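Local coordinates for mandelate racemase/muconate lactonizing enzyme family protein (Sorangium cellulosum, PDB 3S5S) that is of unknown function but has the two-domain build of the enolase superfamily, a capping domain joined to a modified beta/alpha barrel, at residues M121-W124 and A125-G128; R153-A157 and M158-A162; A305-A308 and S309-A313. All blocks are in the same frame, centred on the assembly; numbering follows the deposited sequence. Where two conformers were deposited one is given.

Contact 1: M121-W124 and A125-G128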
loop_
_atom_site.group_PDB
_atom_site.type_symbol
_atom_site.label_atom_id
_atom_site.label_comp_id
_atom_site.label_asym_id
_atom_site.label_seq_id
_atom_site.Cartn_x
_atom_site.Cartn_y
_atom_site.Cartn_z
ATOM N N MET A 121 -1.643 1.956 19.619
ATOM C CA MET A 121 -1.870 2.664 18.342
ATOM C C MET A 121 -3.243 2.206 17.852
ATOM O O MET A 121 -3.427 1.019 17.655
ATOM C CB MET A 121 -0.799 2.284 17.307
ATOM C CG MET A 121 -0.870 3.133 15.982
ATOM S SD MET A 121 0.289 2.574 14.737
ATOM C CE MET A 121 1.786 3.074 15.546
ATOM N N PRO A 122 -4.223 3.127 17.720
ATOM C CA PRO A 122 -5.474 2.714 17.051
ATOM C C PRO A 122 -5.216 2.271 15.589
ATOM O O PRO A 122 -4.320 2.810 14.915
ATOM C CB PRO A 122 -6.346 3.991 17.050
ATOM C CG PRO A 122 -5.472 5.107 17.568
ATOM C CD PRO A 122 -4.111 4.583 17.922
ATOM N N LEU A 123 -6.008 1.313 15.108
ATOM C CA LEU A 123 -5.819 0.740 13.767
ATOM C C LEU A 123 -6.061 1.781 12.647
ATOM O O LEU A 123 -5.397 1.729 11.597
ATOM C CB LEU A 123 -6.700 -0.495 13.584
ATOM C CG LEU A 123 -6.483 -1.419 12.371
ATOM C CD1 LEU A 123 -5.024 -1.992 12.389
ATOM C CD2 LEU A 123 -7.562 -2.547 12.293
ATOM N N TRP A 124 -6.983 2.724 12.879
ATOM C CA TRP A 124 -7.248 3.792 11.918
ATOM C C TRP A 124 -6.018 4.702 11.746
ATOM O O TRP A 124 -5.786 5.265 10.641
ATOM C CB TRP A 124 -8.531 4.622 12.272
ATOM C CG TRP A 124 -8.580 5.200 13.704
ATOM C CD1 TRP A 124 -9.229 4.663 14.763
ATOM C CD2 TRP A 124 -7.982 6.419 14.177
ATOM N NE1 TRP A 124 -9.045 5.436 15.873
ATOM C CE2 TRP A 124 -8.281 6.522 15.546
ATOM C CE3 TRP A 124 -7.215 7.427 13.567
ATOM C CZ2 TRP A 124 -7.858 7.602 16.343
ATOM C CZ3 TRP A 124 -6.761 8.490 14.346
ATOM C CH2 TRP A 124 -7.086 8.565 15.733
ATOM N N ALA A 125 -5.229 4.841 12.813
ATOM C CA ALA A 125 -3.963 5.580 12.772
ATOM C C ALA A 125 -2.917 4.801 12.026
ATOM O O ALA A 125 -2.210 5.337 11.179
ATOM C CB ALA A 125 -3.445 5.871 14.206
ATOM N N PHE A 126 -2.810 3.525 12.353
ATOM C CA PHE A 126 -1.934 2.627 11.598
ATOM C C PHE A 126 -2.198 2.754 10.050
ATOM O O PHE A 126 -1.268 2.959 9.277
ATOM C CB PHE A 126 -2.086 1.208 12.105
ATOM C CG PHE A 126 -1.205 0.199 11.383
ATOM C CD1 PHE A 126 0.122 -0.001 11.779
ATOM C CD2 PHE A 126 -1.706 -0.547 10.321
ATOM C CE1 PHE A 126 0.918 -0.919 11.113
ATOM C CE2 PHE A 126 -0.919 -1.465 9.662
ATOM C CZ PHE A 126 0.381 -1.678 10.051
ATOM N N PHE A 127 -3.463 2.736 9.647
ATOM C CA PHE A 127 -3.857 2.839 8.244
ATOM C C PHE A 127 -3.675 4.253 7.622
ATOM O O PHE A 127 -3.731 4.390 6.417
ATOM C CB PHE A 127 -5.300 2.290 8.033
ATOM C CG PHE A 127 -5.402 0.775 8.119
ATOM C CD1 PHE A 127 -4.451 -0.053 7.483
ATOM C CD2 PHE A 127 -6.446 0.174 8.800
ATOM C CE1 PHE A 127 -4.542 -1.466 7.577
ATOM C CE2 PHE A 127 -6.573 -1.276 8.843
ATOM C CZ PHE A 127 -5.610 -2.070 8.230
ATOM N N GLY A 128 -3.425 5.279 8.426
ATOM C CA GLY A 128 -3.165 6.590 7.849
ATOM C C GLY A 128 -3.791 7.747 8.617
ATOM O O GLY A 128 -3.307 8.885 8.528
#
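The sulfur of Met-121 sits in the plane of the Phe-126 ring, at its edge, 5.2 Å from SD to the ring centroid: a Met-aromatic contact flanking a helix barely one turn long. Pro-122 is the N-cap of this helix, 123-126, and a Schellman motif closes it, with Gly-128 at a positive phi of 141°. With CG of Met-121 anti to the backbone N (chi1 -173°) and the chain extended through chi2, SD comes to 3.8 Å from Phe-126 CB; the bend at chi3 turns only CE. Two main-chain bonds carry the turn. Phe-126 N donates to Pro-122 O (3.1 Å) almost straight, in the carbonyl plane, while Phe-127 N reaches Leu-123 O at 2.9 Å; Ala-125 N adds a weak bond to Pro-122 O.

Leu-123 and Phe-127 run side by side, and Leu-123 CG meets Phe-127 CE2 at 3.5 Å. On another side of the turn the indole of Trp-124 receives Pro-122 CB and Ala-125 CB over a single face, both displaced toward the rim. Part of the turn faces the dimer interface: Phe-126 meets Phe-126 of the second subunit, the two ring planes about 70° apart, and Trp-85 NE1 of that subunit bonds to Ala-125 O. Within its own chain the turn packs on helices 101-117 and 303-316. At the indole rim, Trp-124 CE3 lies 4.1 Å from Ala-125 CB.

Contact 2: R153-A157 and M158-A162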
loop_
_atom_site.group_PDB
_atom_site.type_symbol
_atom_site.label_atom_id
_atom_site.label_comp_id
_atom_site.label_asym_id
_atom_site.label_seq_id
_atom_site.Cartn_x
_atom_site.Cartn_y
_atom_site.Cartn_z
ATOM N N ARG A 153 -38.672 4.167 3.865
ATOM C CA ARG A 153 -39.125 5.272 4.717
ATOM C C ARG A 153 -38.435 5.216 6.088
ATOM O O ARG A 153 -37.864 6.210 6.507
ATOM C CB ARG A 153 -40.654 5.328 4.819
ATOM C CG ARG A 153 -41.228 6.437 5.708
ATOM C CD ARG A 153 -40.942 7.900 5.264
ATOM N NE ARG A 153 -41.184 8.789 6.405
ATOM C CZ ARG A 153 -40.425 9.831 6.748
ATOM N NH1 ARG A 153 -39.366 10.162 6.012
ATOM N NH2 ARG A 153 -40.732 10.545 7.832
ATOM N N ARG A 154 -38.432 4.056 6.752
ATOM C CA ARG A 154 -37.664 3.880 8.020
ATOM C C ARG A 154 -36.199 4.320 7.961
ATOM O O ARG A 154 -35.704 4.912 8.922
ATOM C CB ARG A 154 -37.676 2.413 8.503
ATOM C CG ARG A 154 -39.067 1.762 8.410
ATOM C CD ARG A 154 -39.838 1.737 9.730
ATOM N NE ARG A 154 -39.873 0.386 10.297
ATOM C CZ ARG A 154 -40.946 -0.409 10.259
ATOM N NH1 ARG A 154 -42.075 0.019 9.699
ATOM N NH2 ARG A 154 -40.893 -1.624 10.798
ATOM N N ALA A 155 -35.510 3.995 6.864
ATOM C CA ALA A 155 -34.128 4.407 6.670
ATOM C C ALA A 155 -33.984 5.933 6.469
ATOM O O ALA A 155 -33.044 6.546 6.979
ATOM C CB ALA A 155 -33.494 3.654 5.504
ATOM N N ALA A 156 -34.906 6.521 5.710
ATOM C CA ALA A 156 -34.899 7.941 5.408
ATOM C C ALA A 156 -35.122 8.747 6.700
ATOM O O ALA A 156 -34.498 9.809 6.889
ATOM C CB ALA A 156 -36.010 8.274 4.380
ATOM N N ALA A 157 -36.019 8.243 7.556
ATOM C CA ALA A 157 -36.268 8.795 8.875
ATOM C C ALA A 157 -35.065 8.689 9.853
ATOM O O ALA A 157 -34.886 9.560 10.697
ATOM C CB ALA A 157 -37.446 8.100 9.465
ATOM N N MET A 158 -34.270 7.623 9.760
ATOM C CA MET A 158 -33.106 7.456 10.634
ATOM C C MET A 158 -31.912 8.291 10.173
ATOM O O MET A 158 -30.944 8.451 10.931
ATOM C CB MET A 158 -32.651 5.990 10.730
ATOM C CG MET A 158 -33.478 5.100 11.638
ATOM S SD MET A 158 -33.440 5.565 13.362
ATOM C CE MET A 158 -34.838 4.652 13.892
ATOM N N GLY A 159 -31.978 8.782 8.927
ATOM C CA GLY A 159 -30.986 9.694 8.374
ATOM C C GLY A 159 -30.217 9.199 7.188
ATOM O O GLY A 159 -29.204 9.804 6.802
ATOM N N PHE A 160 -30.670 8.095 6.605
ATOM C CA PHE A 160 -29.886 7.455 5.563
ATOM C C PHE A 160 -30.185 8.132 4.251
ATOM O O PHE A 160 -31.302 8.029 3.760
ATOM C CB PHE A 160 -30.138 5.924 5.484
ATOM C CG PHE A 160 -29.526 5.139 6.621
ATOM C CD1 PHE A 160 -28.299 4.559 6.485
ATOM C CD2 PHE A 160 -30.204 4.986 7.823
ATOM C CE1 PHE A 160 -27.735 3.829 7.524
ATOM C CE2 PHE A 160 -29.656 4.262 8.855
ATOM C CZ PHE A 160 -28.414 3.669 8.712
ATOM N N ARG A 161 -29.166 8.806 3.709
ATOM C CA ARG A 161 -29.237 9.505 2.431
ATOM C C ARG A 161 -28.761 8.602 1.281
ATOM O O ARG A 161 -28.906 8.959 0.094
ATOM C CB ARG A 161 -28.385 10.776 2.468
ATOM C CG ARG A 161 -28.944 11.938 3.385
ATOM C CD ARG A 161 -29.563 13.072 2.516
ATOM N NE ARG A 161 -30.461 13.957 3.263
ATOM C CZ ARG A 161 -31.514 14.584 2.728
ATOM N NH1 ARG A 161 -31.796 14.425 1.433
ATOM N NH2 ARG A 161 -32.287 15.374 3.484
ATOM N N ALA A 162 -28.224 7.432 1.604
ATOM C CA ALA A 162 -27.804 6.513 0.549
ATOM C C ALA A 162 -28.430 5.150 0.782
ATOM O O ALA A 162 -28.331 4.593 1.876
ATOM C CB ALA A 162 -26.301 6.429 0.461
#
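Phe-160 folds back against Ala-155 at the end of helix 146-158, where the chain turns into strand 162-166 of the barrel. Its CB lies 4.1 Å from Ala-155 CB and 3.3 Å from Ala-155 O. A chi1 of -73° puts CG beside the residue's own backbone N, and chi2 of -95° turns the ring so that Ala-155 O lies at its edge, in plane, 3.3 Å from CD2. The side chain also packs on Thr-136 and Ile-138 of strand 133-140 and on Leu-328 and Pro-344 of neighbouring loops, so the ring is buried between the helix end and the sheet.

The backbone explains the fold-back. Phe-160 N donates to Ala-155 O over 2.9 Å with an N-H...O angle of 161°, and Gly-159 N makes a weak bond to Ala-156 O; together with the positive phi of Gly-159 this is the pattern of a Schellman motif. One step earlier, Met-158 N bonds to Arg-154 O at 3.2 Å, and Met-158 CG rests 3.5 Å from that same oxygen.

Ala-155 O thus takes one good bond from Phe-160 N and weak ones from Met-158 N and Gly-159 N, and the in-plane ring edge probably adds a mild electrostatic attraction to this oxygen.

Contact 3: A305-A308 and S309-A313; sequences AMTA and SACFA
Four successive backbone bonds join 305-308 to 309-313, each from an N-H to the carbonyl four residues earlier. Ser-309 N to Ala-305 O measures 2.9 Å and Ala-310 N to Met-306 O 2.8 Å. Cys-311 N to Thr-307 O is also 2.9 Å and the straightest, its N-H...O angle being 170°; Phe-312 N to Ala-308 O follows at 3.0 Å.

Water adds a second polar link. One molecule donates to Ala-305 O at 2.8 Å and is hydrogen-bonded to Ser-309 OG at 3.0 Å, bridging the two residues. The chi1 of -71° puts OG beside the Ser-309 backbone N, on the side where Ala-305 O lies. Ala-305 O therefore accepts from both Ser-309 N and the water. Thr-307 OG1 is hydrogen-bonded to Val-303 O, one turn back.

Apolar contact across the two halves is slight: Thr-307 CG2 comes to 4.3 Å from Cys-311 SG. Most side chains serve other elements, Phe-312 meeting helix 272-289 and Ile-296, Ala-310 meeting Leu-134.

Regular four-residue spacing and burial on several flanks fit a core alpha-helix, here the crossover of the beta-alpha-beta unit 293-296, 303-316, 319-322 in the enolase-type barrel.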
loop_
_atom_site.group_PDB
_atom_site.type_symbol
_atom_site.label_atom_id
_atom_site.label_comp_id
_atom_site.label_asym_id
_atom_site.label_seq_id
_atom_site.Cartn_x
_atom_site.Cartn_y
_atom_site.Cartn_z
ATOM N N ALA A 305 -15.258 -7.389 12.143
ATOM C CA ALA A 305 -14.720 -7.178 10.799
ATOM C C ALA A 305 -15.172 -5.805 10.244
ATOM O O ALA A 305 -14.392 -5.122 9.550
ATOM C CB ALA A 305 -15.132 -8.327 9.851
ATOM N N MET A 306 -16.403 -5.386 10.584
ATOM C CA MET A 306 -16.879 -4.072 10.156
ATOM C C MET A 306 -16.006 -2.914 10.700
ATOM O O MET A 306 -15.568 -2.032 9.925
ATOM C CB MET A 306 -18.328 -3.878 10.468
ATOM C CG MET A 306 -19.269 -4.617 9.529
ATOM S SD MET A 306 -19.904 -3.548 8.217
ATOM C CE MET A 306 -19.990 -4.637 6.777
ATOM N N THR A 307 -15.706 -2.929 12.005
ATOM C CA THR A 307 -14.831 -1.892 12.537
ATOM C C THR A 307 -13.454 -1.963 11.873
ATOM O O THR A 307 -12.863 -0.948 11.537
ATOM C CB THR A 307 -14.665 -1.942 14.059
ATOM O OG1 THR A 307 -15.949 -2.115 14.670
ATOM C CG2 THR A 307 -14.082 -0.623 14.533
ATOM N N ALA A 308 -12.933 -3.150 11.673
ATOM C CA ALA A 308 -11.674 -3.249 10.934
ATOM C C ALA A 308 -11.759 -2.509 9.587
ATOM O O ALA A 308 -10.867 -1.757 9.245
ATOM C CB ALA A 308 -11.284 -4.726 10.721
ATOM N N SER A 309 -12.816 -2.750 8.823
ATOM C CA SER A 309 -13.076 -2.031 7.572
ATOM C C SER A 309 -13.218 -0.528 7.716
ATOM O O SER A 309 -12.733 0.213 6.874
ATOM C CB SER A 309 -14.339 -2.556 6.922
ATOM O OG SER A 309 -14.096 -3.873 6.411
ATOM N N ALA A 310 -13.879 -0.054 8.773
ATOM C CA ALA A 310 -14.074 1.378 8.910
ATOM C C ALA A 310 -12.718 2.015 9.221
ATOM O O ALA A 310 -12.384 3.041 8.644
ATOM C CB ALA A 310 -15.109 1.684 9.927
ATOM N N CYS A 311 -11.896 1.363 10.049
ATOM C CA CYS A 311 -10.543 1.843 10.371
ATOM C C CYS A 311 -9.743 1.955 9.094
ATOM O O CYS A 311 -9.011 2.926 8.901
ATOM C CB CYS A 311 -9.828 0.870 11.295
ATOM S SG CYS A 311 -10.400 0.902 12.986
ATOM N N PHE A 312 -9.901 0.950 8.228
ATOM C CA PHE A 312 -9.204 0.898 6.947
ATOM C C PHE A 312 -9.632 2.092 6.062
ATOM O O PHE A 312 -8.796 2.960 5.731
ATOM C CB PHE A 312 -9.425 -0.503 6.291
ATOM C CG PHE A 312 -8.957 -0.632 4.852
ATOM C CD1 PHE A 312 -7.695 -1.101 4.554
ATOM C CD2 PHE A 312 -9.819 -0.339 3.777
ATOM C CE1 PHE A 312 -7.242 -1.270 3.192
ATOM C CE2 PHE A 312 -9.402 -0.484 2.409
ATOM C CZ PHE A 312 -8.086 -0.971 2.128
ATOM N N ALA A 313 -10.920 2.130 5.690
ATOM C CA ALA A 313 -11.470 3.214 4.851
ATOM C C ALA A 313 -11.209 4.627 5.458
ATOM O O ALA A 313 -10.669 5.487 4.760
ATOM C CB ALA A 313 -12.908 3.018 4.622
HETATM O O HOH W 1 -13.303 -6.522 7.447
#

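How the contacts relate
From the N terminus the three contacts come in series; none nests within or crosses another, and each closes only a helical turn or helix end. Contact 1 belongs to the short helix 123-126 ahead of barrel strand 133-140. Contact 2 ends the first helix after that strand and leads into strand 162-166. Contact 3 lies far along the chain, in helix 303-316 before strand 319-322. In space, contacts 1 and 3 are neighbours: Phe-127 CD2 packs 3.4 Å from Phe-312 CA, tying the dimer-facing turn to the barrel helix. Contact 2 is remote, its centre about 30 Å from that of contact 1 and 22 Å from that of contact 3.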